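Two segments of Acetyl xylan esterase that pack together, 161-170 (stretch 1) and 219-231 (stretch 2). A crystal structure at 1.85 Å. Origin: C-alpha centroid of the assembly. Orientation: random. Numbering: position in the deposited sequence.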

ATOM      1  N   HIS A 161      11.270   5.931  -2.034  1.00 30.39           N
ATOM      2  CA  HIS A 161      10.438   5.897  -3.229  1.00 32.01           C
ATOM      3  C   HIS A 161      10.086   4.462  -3.614  1.00 30.02           C
ATOM      4  O   HIS A 161      10.810   3.512  -3.297  1.00 28.26           O
ATOM      5  N   VAL A 162       8.939   4.316  -4.275  1.00 26.67           N
ATOM      6  CA  VAL A 162       8.488   3.047  -4.828  1.00 26.92           C
ATOM      7  C   VAL A 162       8.445   3.177  -6.343  1.00 26.85           C
ATOM      8  O   VAL A 162       8.243   4.268  -6.882  1.00 26.96           O
ATOM      9  N   ASP A 163       8.609   2.046  -7.031  1.00 25.78           N
ATOM     10  CA  ASP A 163       8.762   2.057  -8.482  1.00 29.16           C
ATOM     11  C   ASP A 163       7.488   1.704  -9.238  1.00 32.03           C
ATOM     12  O   ASP A 163       7.398   1.999 -10.438  1.00 27.53           O
ATOM     13  N   ALA A 164       6.511   1.090  -8.572  1.00 26.26           N
ATOM     14  CA  ALA A 164       5.257   0.692  -9.196  1.00 25.80           C
ATOM     15  C   ALA A 164       4.277   0.350  -8.088  1.00 22.83           C
ATOM     16  O   ALA A 164       4.683  -0.023  -6.980  1.00 22.71           O
ATOM     17  N   VAL A 165       2.990   0.486  -8.385  1.00 23.98           N
ATOM     18  CA  VAL A 165       1.943   0.315  -7.386  1.00 24.53           C
ATOM     19  C   VAL A 165       0.856  -0.578  -7.958  1.00 24.30           C
ATOM     20  O   VAL A 165       0.459  -0.421  -9.117  1.00 22.56           O
ATOM     21  N   VAL A 166       0.366  -1.511  -7.147  1.00 25.22           N
ATOM     22  CA  VAL A 166      -0.862  -2.247  -7.441  1.00 25.28           C
ATOM     23  C   VAL A 166      -1.836  -1.989  -6.299  1.00 22.15           C
ATOM     24  O   VAL A 166      -1.552  -2.321  -5.139  1.00 21.54           O
ATOM     25  N   ASP A 167      -2.980  -1.394  -6.632  1.00 20.78           N
ATOM     26  CA  ASP A 167      -3.974  -0.945  -5.662  1.00 21.90           C
ATOM     27  C   ASP A 167      -5.183  -1.865  -5.775  1.00 23.30           C
ATOM     28  O   ASP A 167      -5.929  -1.808  -6.762  1.00 22.78           O
ATOM     29  N   TRP A 168      -5.364  -2.729  -4.773  1.00 22.76           N
ATOM     30  CA  TRP A 168      -6.527  -3.610  -4.715  1.00 21.49           C
ATOM     31  C   TRP A 168      -7.628  -2.907  -3.920  1.00 23.44           C
ATOM     32  O   TRP A 168      -7.539  -2.796  -2.695  1.00 25.14           O
ATOM     33  N   PHE A 169      -8.668  -2.456  -4.618  1.00 20.90           N
ATOM     34  CA  PHE A 169      -9.877  -1.848  -4.043  1.00 20.72           C
ATOM     35  C   PHE A 169      -9.596  -0.987  -2.805  1.00 20.68           C
ATOM     36  O   PHE A 169     -10.210  -1.152  -1.750  1.00 23.38           O
ATOM     37  N   GLY A 170      -8.700  -0.009  -2.956  1.00 18.23           N
ATOM     38  CA  GLY A 170      -8.356   0.885  -1.869  1.00 19.86           C
ATOM     39  C   GLY A 170      -9.263   2.096  -1.793  1.00 20.93           C
ATOM     40  O   GLY A 170      -9.695   2.645  -2.814  1.00 21.15           O
ATOM     41  N   ASP A 219       4.332  10.356 -11.454  1.00 35.58           N
ATOM     42  CA  ASP A 219       4.173   9.263 -10.509  1.00 29.84           C
ATOM     43  C   ASP A 219       4.526   7.929 -11.169  1.00 29.71           C
ATOM     44  O   ASP A 219       4.383   7.774 -12.386  1.00 27.89           O
ATOM     45  N   PRO A 220       4.982   6.949 -10.389  1.00 27.96           N
ATOM     46  CA  PRO A 220       5.152   5.599 -10.945  1.00 25.95           C
ATOM     47  C   PRO A 220       3.828   5.058 -11.472  1.00 27.21           C
ATOM     48  O   PRO A 220       2.745   5.467 -11.045  1.00 26.92           O
ATOM     49  N   ASP A 221       3.924   4.127 -12.421  1.00 26.44           N
ATOM     50  CA  ASP A 221       2.730   3.509 -12.983  1.00 26.04           C
ATOM     51  C   ASP A 221       1.936   2.793 -11.897  1.00 26.48           C
ATOM     52  O   ASP A 221       2.496   2.266 -10.930  1.00 24.60           O
ATOM     53  N   ILE A 222       0.618   2.743 -12.072  1.00 24.87           N
ATOM     54  CA  ILE A 222      -0.246   2.074 -11.109  1.00 23.82           C
ATOM     55  C   ILE A 222      -1.181   1.113 -11.828  1.00 26.08           C
ATOM     56  O   ILE A 222      -1.658   1.400 -12.932  1.00 24.95           O
ATOM     57  N   LEU A 223      -1.426  -0.034 -11.199  1.00 23.16           N
ATOM     58  CA  LEU A 223      -2.487  -0.951 -11.592  1.00 21.51           C
ATOM     59  C   LEU A 223      -3.549  -0.935 -10.503  1.00 22.95           C
ATOM     60  O   LEU A 223      -3.236  -1.120  -9.320  1.00 22.88           O
ATOM     61  N   ILE A 224      -4.795  -0.703 -10.901  1.00 21.50           N
ATOM     62  CA  ILE A 224      -5.924  -0.603  -9.981  1.00 24.11           C
ATOM     63  C   ILE A 224      -6.877  -1.752 -10.283  1.00 23.60           C
ATOM     64  O   ILE A 224      -7.263  -1.954 -11.441  1.00 23.47           O
ATOM     65  N   ILE A 225      -7.263  -2.492  -9.246  1.00 21.04           N
ATOM     66  CA  ILE A 225      -8.155  -3.638  -9.382  1.00 22.37           C
ATOM     67  C   ILE A 225      -9.285  -3.476  -8.374  1.00 23.89           C
ATOM     68  O   ILE A 225      -9.031  -3.296  -7.176  1.00 20.81           O
ATOM     69  N   HIS A 226     -10.530  -3.547  -8.852  1.00 23.07           N
ATOM     70  CA  HIS A 226     -11.679  -3.302  -7.989  1.00 23.41           C
ATOM     71  C   HIS A 226     -12.877  -4.093  -8.487  1.00 22.91           C
ATOM     72  O   HIS A 226     -13.184  -4.078  -9.684  1.00 23.64           O
ATOM     73  N   GLY A 227     -13.546  -4.780  -7.563  1.00 23.24           N
ATOM     74  CA  GLY A 227     -14.738  -5.534  -7.917  1.00 23.01           C
ATOM     75  C   GLY A 227     -15.940  -4.612  -8.044  1.00 22.75           C
ATOM     76  O   GLY A 227     -16.163  -3.726  -7.219  1.00 23.32           O
ATOM     77  N   ASP A 228     -16.717  -4.822  -9.105  1.00 24.65           N
ATOM     78  CA  ASP A 228     -17.882  -3.972  -9.331  1.00 24.06           C
ATOM     79  C   ASP A 228     -19.055  -4.320  -8.420  1.00 25.08           C
ATOM     80  O   ASP A 228     -20.117  -3.698  -8.538  1.00 23.28           O
ATOM     81  N   ALA A 229     -18.882  -5.274  -7.503  1.00 24.07           N
ATOM     82  CA  ALA A 229     -19.868  -5.549  -6.464  1.00 23.60           C
ATOM     83  C   ALA A 229     -19.255  -5.413  -5.074  1.00 24.73           C
ATOM     84  O   ALA A 229     -19.721  -6.039  -4.118  1.00 24.02           O
ATOM     85  N   ASP A 230     -18.209  -4.600  -4.944  1.00 25.19           N
ATOM     86  CA  ASP A 230     -17.589  -4.379  -3.642  1.00 23.30           C
ATOM     87  C   ASP A 230     -18.547  -3.613  -2.736  1.00 26.24           C
ATOM     88  O   ASP A 230     -18.881  -2.456  -3.009  1.00 25.23           O
ATOM     89  N   ASN A 231     -18.976  -4.258  -1.655  1.00 26.11           N
ATOM     90  CA  ASN A 231     -19.940  -3.694  -0.724  1.00 24.88           C
ATOM     91  C   ASN A 231     -19.278  -3.043   0.484  1.00 25.09           C
ATOM     92  O   ASN A 231     -19.967  -2.741   1.463  1.00 25.81           O
TER

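Two neighbouring parallel strands set the rules here: the backbone fixes the register, and the side chains alternate between the faces of the sheet. Leu223 N donates to Val165 O (2.8 Å), Asp167 N to Leu223 O (2.7 Å), Ile225 N to Asp167 O (2.9 Å) and Phe169 N to Ile225 O (2.7 Å), so Val165, Val166, Asp167 and Trp168 sit beside Ile222, Leu223, Ile224 and Ile225 in turn.

Val165, Asp167, Ile222 and Ile224 share one face. Val165 (t) and Ile222 (t, t) meet through Val165 CG1 and Ile222 CD1 at 3.9 Å; the extended isoleucine also carries CD1 to 4.0 Å from Asp167 CB. Asp167 is t, with OD2 3.7 Å from CG2 of Ile224 (m, t), an apolar neighbour. Its other oxygen, OD1, turns back to its own stretch and accepts a weak hydrogen bond from Gly170 N (3.0 Å). A CB on Gly170 would clash with that same OD1.

The other face holds Val166, Trp168, Leu223 and Ile225. Val166 (t) sets CG2 4.0 Å from CB of Leu223 (t, p), while its CG1 lies 4.2 Å from Ile225 CD1. Ile225 (m, t) places CD1 over the face of the Trp168 ring, 3.7 Å from the centroid of the six-membered ring. Trp168 is m with chi2 near 90°, and the end of its indole comes nearer to the neighbouring strand than its CB direction suggests.

Past the strand of the first stretch, Phe169 takes positive phi and psi with a p rotamer. Its CB lies over the His226 ring, 3.5 Å from the centroid, and 3.5 Å from Asp230 OD2. His226 has chi1 t, and its end comes nearer to the first stretch than its CB direction suggests.

At the opposite end Pro220 points toward the first stretch, its CB 3.3 Å from Asp163 O. A water bridges there, donating to Asp163 O (2.8 Å from the water O) and accepting from Asp221 N (2.9 Å from it).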

ATOM      1  CB  HIS A 161      11.155   6.596  -4.386  1.00 33.09           C
ATOM      2  CG  HIS A 161      11.975   5.680  -5.239  1.00 36.63           C
ATOM      3  ND1 HIS A 161      13.306   5.420  -4.987  1.00 38.51           N
ATOM      4  CD2 HIS A 161      11.655   4.974  -6.350  1.00 36.75           C
ATOM      5  CE1 HIS A 161      13.768   4.588  -5.904  1.00 42.27           C
ATOM      6  NE2 HIS A 161      12.785   4.298  -6.739  1.00 39.71           N
ATOM      7  CB  VAL A 162       7.108   2.622  -4.276  1.00 24.91           C
ATOM      8  CG1 VAL A 162       7.207   2.255  -2.798  1.00 25.43           C
ATOM      9  CG2 VAL A 162       6.084   3.723  -4.496  1.00 26.20           C
ATOM     10  CB  ASP A 163       9.866   1.090  -8.915  1.00 31.47           C
ATOM     11  CG  ASP A 163      11.227   1.499  -8.404  1.00 37.00           C
ATOM     12  OD1 ASP A 163      11.831   0.727  -7.636  1.00 32.50           O
ATOM     13  OD2 ASP A 163      11.697   2.593  -8.772  1.00 37.75           O
ATOM     14  CB  ALA A 164       5.449  -0.502 -10.140  1.00 26.12           C
ATOM     15  CB  VAL A 165       1.342   1.667  -6.952  1.00 23.07           C
ATOM     16  CG1 VAL A 165       0.196   1.446  -5.960  1.00 22.56           C
ATOM     17  CG2 VAL A 165       2.412   2.578  -6.365  1.00 24.14           C
ATOM     18  CB  VAL A 166      -0.615  -3.750  -7.626  1.00 22.44           C
ATOM     19  CG1 VAL A 166      -1.945  -4.477  -7.788  1.00 24.20           C
ATOM     20  CG2 VAL A 166       0.267  -3.989  -8.837  1.00 24.88           C
ATOM     21  CB  ASP A 167      -4.333   0.516  -5.926  1.00 21.94           C
ATOM     22  CG  ASP A 167      -5.646   0.930  -5.313  1.00 26.06           C
ATOM     23  OD1 ASP A 167      -6.099   0.303  -4.335  1.00 23.34           O
ATOM     24  OD2 ASP A 167      -6.235   1.912  -5.817  1.00 23.49           O
ATOM     25  CB  TRP A 168      -6.198  -4.952  -4.067  1.00 22.41           C
ATOM     26  CG  TRP A 168      -5.206  -5.843  -4.753  1.00 22.06           C
ATOM     27  CD1 TRP A 168      -3.853  -5.811  -4.612  1.00 22.89           C
ATOM     28  CD2 TRP A 168      -5.491  -6.934  -5.645  1.00 20.38           C
ATOM     29  NE1 TRP A 168      -3.273  -6.804  -5.367  1.00 21.55           N
ATOM     30  CE2 TRP A 168      -4.255  -7.502  -6.015  1.00 21.72           C
ATOM     31  CE3 TRP A 168      -6.669  -7.481  -6.173  1.00 23.68           C
ATOM     32  CZ2 TRP A 168      -4.162  -8.583  -6.894  1.00 23.05           C
ATOM     33  CZ3 TRP A 168      -6.571  -8.552  -7.048  1.00 23.28           C
ATOM     34  CH2 TRP A 168      -5.330  -9.097  -7.393  1.00 23.25           C
ATOM     35  CB  PHE A 169     -10.961  -2.911  -3.736  1.00 22.22           C
ATOM     36  CG  PHE A 169     -10.454  -4.187  -3.057  1.00 22.72           C
ATOM     37  CD1 PHE A 169     -10.169  -5.326  -3.805  1.00 23.64           C
ATOM     38  CD2 PHE A 169     -10.323  -4.264  -1.673  1.00 23.33           C
ATOM     39  CE1 PHE A 169      -9.722  -6.493  -3.197  1.00 23.77           C
ATOM     40  CE2 PHE A 169      -9.869  -5.432  -1.065  1.00 22.21           C
ATOM     41  CZ  PHE A 169      -9.575  -6.548  -1.827  1.00 23.13           C
ATOM     42  CB  ASP A 219       2.741   9.200  -9.990  1.00 27.75           C
ATOM     43  CG  ASP A 219       2.398  10.357  -9.084  1.00 31.38           C
ATOM     44  OD1 ASP A 219       3.324  10.975  -8.520  1.00 29.89           O
ATOM     45  OD2 ASP A 219       1.196  10.646  -8.927  1.00 31.28           O
ATOM     46  CB  PRO A 220       5.664   4.773  -9.753  1.00 29.08           C
ATOM     47  CG  PRO A 220       5.324   5.590  -8.525  1.00 28.18           C
ATOM     48  CD  PRO A 220       5.362   7.027  -8.967  1.00 27.96           C
ATOM     49  CB  ASP A 221       3.103   2.504 -14.073  1.00 29.33           C
ATOM     50  CG  ASP A 221       3.699   3.163 -15.299  1.00 31.18           C
ATOM     51  OD1 ASP A 221       3.967   4.378 -15.260  1.00 31.56           O
ATOM     52  OD2 ASP A 221       3.901   2.450 -16.302  1.00 32.71           O
ATOM     53  CB  ILE A 222      -1.054   3.089 -10.270  1.00 24.37           C
ATOM     54  CG1 ILE A 222      -1.805   2.366  -9.153  1.00 23.49           C
ATOM     55  CG2 ILE A 222      -2.043   3.859 -11.144  1.00 26.52           C
ATOM     56  CD1 ILE A 222      -2.431   3.297  -8.117  1.00 22.60           C
ATOM     57  CB  LEU A 223      -1.947  -2.368 -11.795  1.00 25.09           C
ATOM     58  CG  LEU A 223      -2.981  -3.460 -12.092  1.00 22.73           C
ATOM     59  CD1 LEU A 223      -3.596  -3.306 -13.460  1.00 27.85           C
ATOM     60  CD2 LEU A 223      -2.325  -4.831 -11.951  1.00 24.28           C
ATOM     61  CB  ILE A 224      -6.647   0.749 -10.116  1.00 23.55           C
ATOM     62  CG1 ILE A 224      -5.661   1.914  -9.998  1.00 24.03           C
ATOM     63  CG2 ILE A 224      -7.754   0.864  -9.076  1.00 21.50           C
ATOM     64  CD1 ILE A 224      -6.187   3.199 -10.592  1.00 25.25           C
ATOM     65  CB  ILE A 225      -7.410  -4.966  -9.156  1.00 22.64           C
ATOM     66  CG1 ILE A 225      -6.158  -5.037 -10.031  1.00 25.67           C
ATOM     67  CG2 ILE A 225      -8.325  -6.139  -9.454  1.00 24.40           C
ATOM     68  CD1 ILE A 225      -5.268  -6.214  -9.752  1.00 24.95           C
ATOM     69  CB  HIS A 226     -12.006  -1.806  -7.934  1.00 21.20           C
ATOM     70  CG  HIS A 226     -12.668  -1.376  -6.664  1.00 20.81           C
ATOM     71  ND1 HIS A 226     -12.204  -0.323  -5.906  1.00 21.28           N
ATOM     72  CD2 HIS A 226     -13.766  -1.847  -6.025  1.00 20.36           C
ATOM     73  CE1 HIS A 226     -12.981  -0.171  -4.847  1.00 21.90           C
ATOM     74  NE2 HIS A 226     -13.936  -1.083  -4.894  1.00 23.41           N
ATOM     75  CB  ASP A 228     -18.298  -4.012 -10.815  1.00 27.73           C
ATOM     76  CG  ASP A 228     -18.883  -5.344 -11.248  1.00 29.69           C
ATOM     77  OD1 ASP A 228     -19.299  -6.156 -10.398  1.00 29.77           O
ATOM     78  OD2 ASP A 228     -18.950  -5.554 -12.480  1.00 30.40           O
ATOM     79  CB  ALA A 229     -20.482  -6.940  -6.630  1.00 25.59           C
ATOM     80  CB  ASP A 230     -16.273  -3.612  -3.798  1.00 22.53           C
ATOM     81  CG  ASP A 230     -15.475  -3.546  -2.508  1.00 23.01           C
ATOM     82  OD1 ASP A 230     -16.086  -3.448  -1.419  1.00 20.14           O
ATOM     83  OD2 ASP A 230     -14.226  -3.601  -2.562  1.00 23.14           O
ATOM     84  CB  ASN A 231     -20.909  -4.786  -0.256  1.00 26.82           C
ATOM     85  CG  ASN A 231     -22.300  -4.256   0.036  1.00 26.67           C
ATOM     86  OD1 ASN A 231     -22.757  -3.289  -0.568  1.00 28.36           O
ATOM     87  ND2 ASN A 231     -22.984  -4.902   0.973  1.00 25.97           N
TER
HETATM   88  O   HOH W   1       6.479   2.819 -12.904  1.00 30.45           O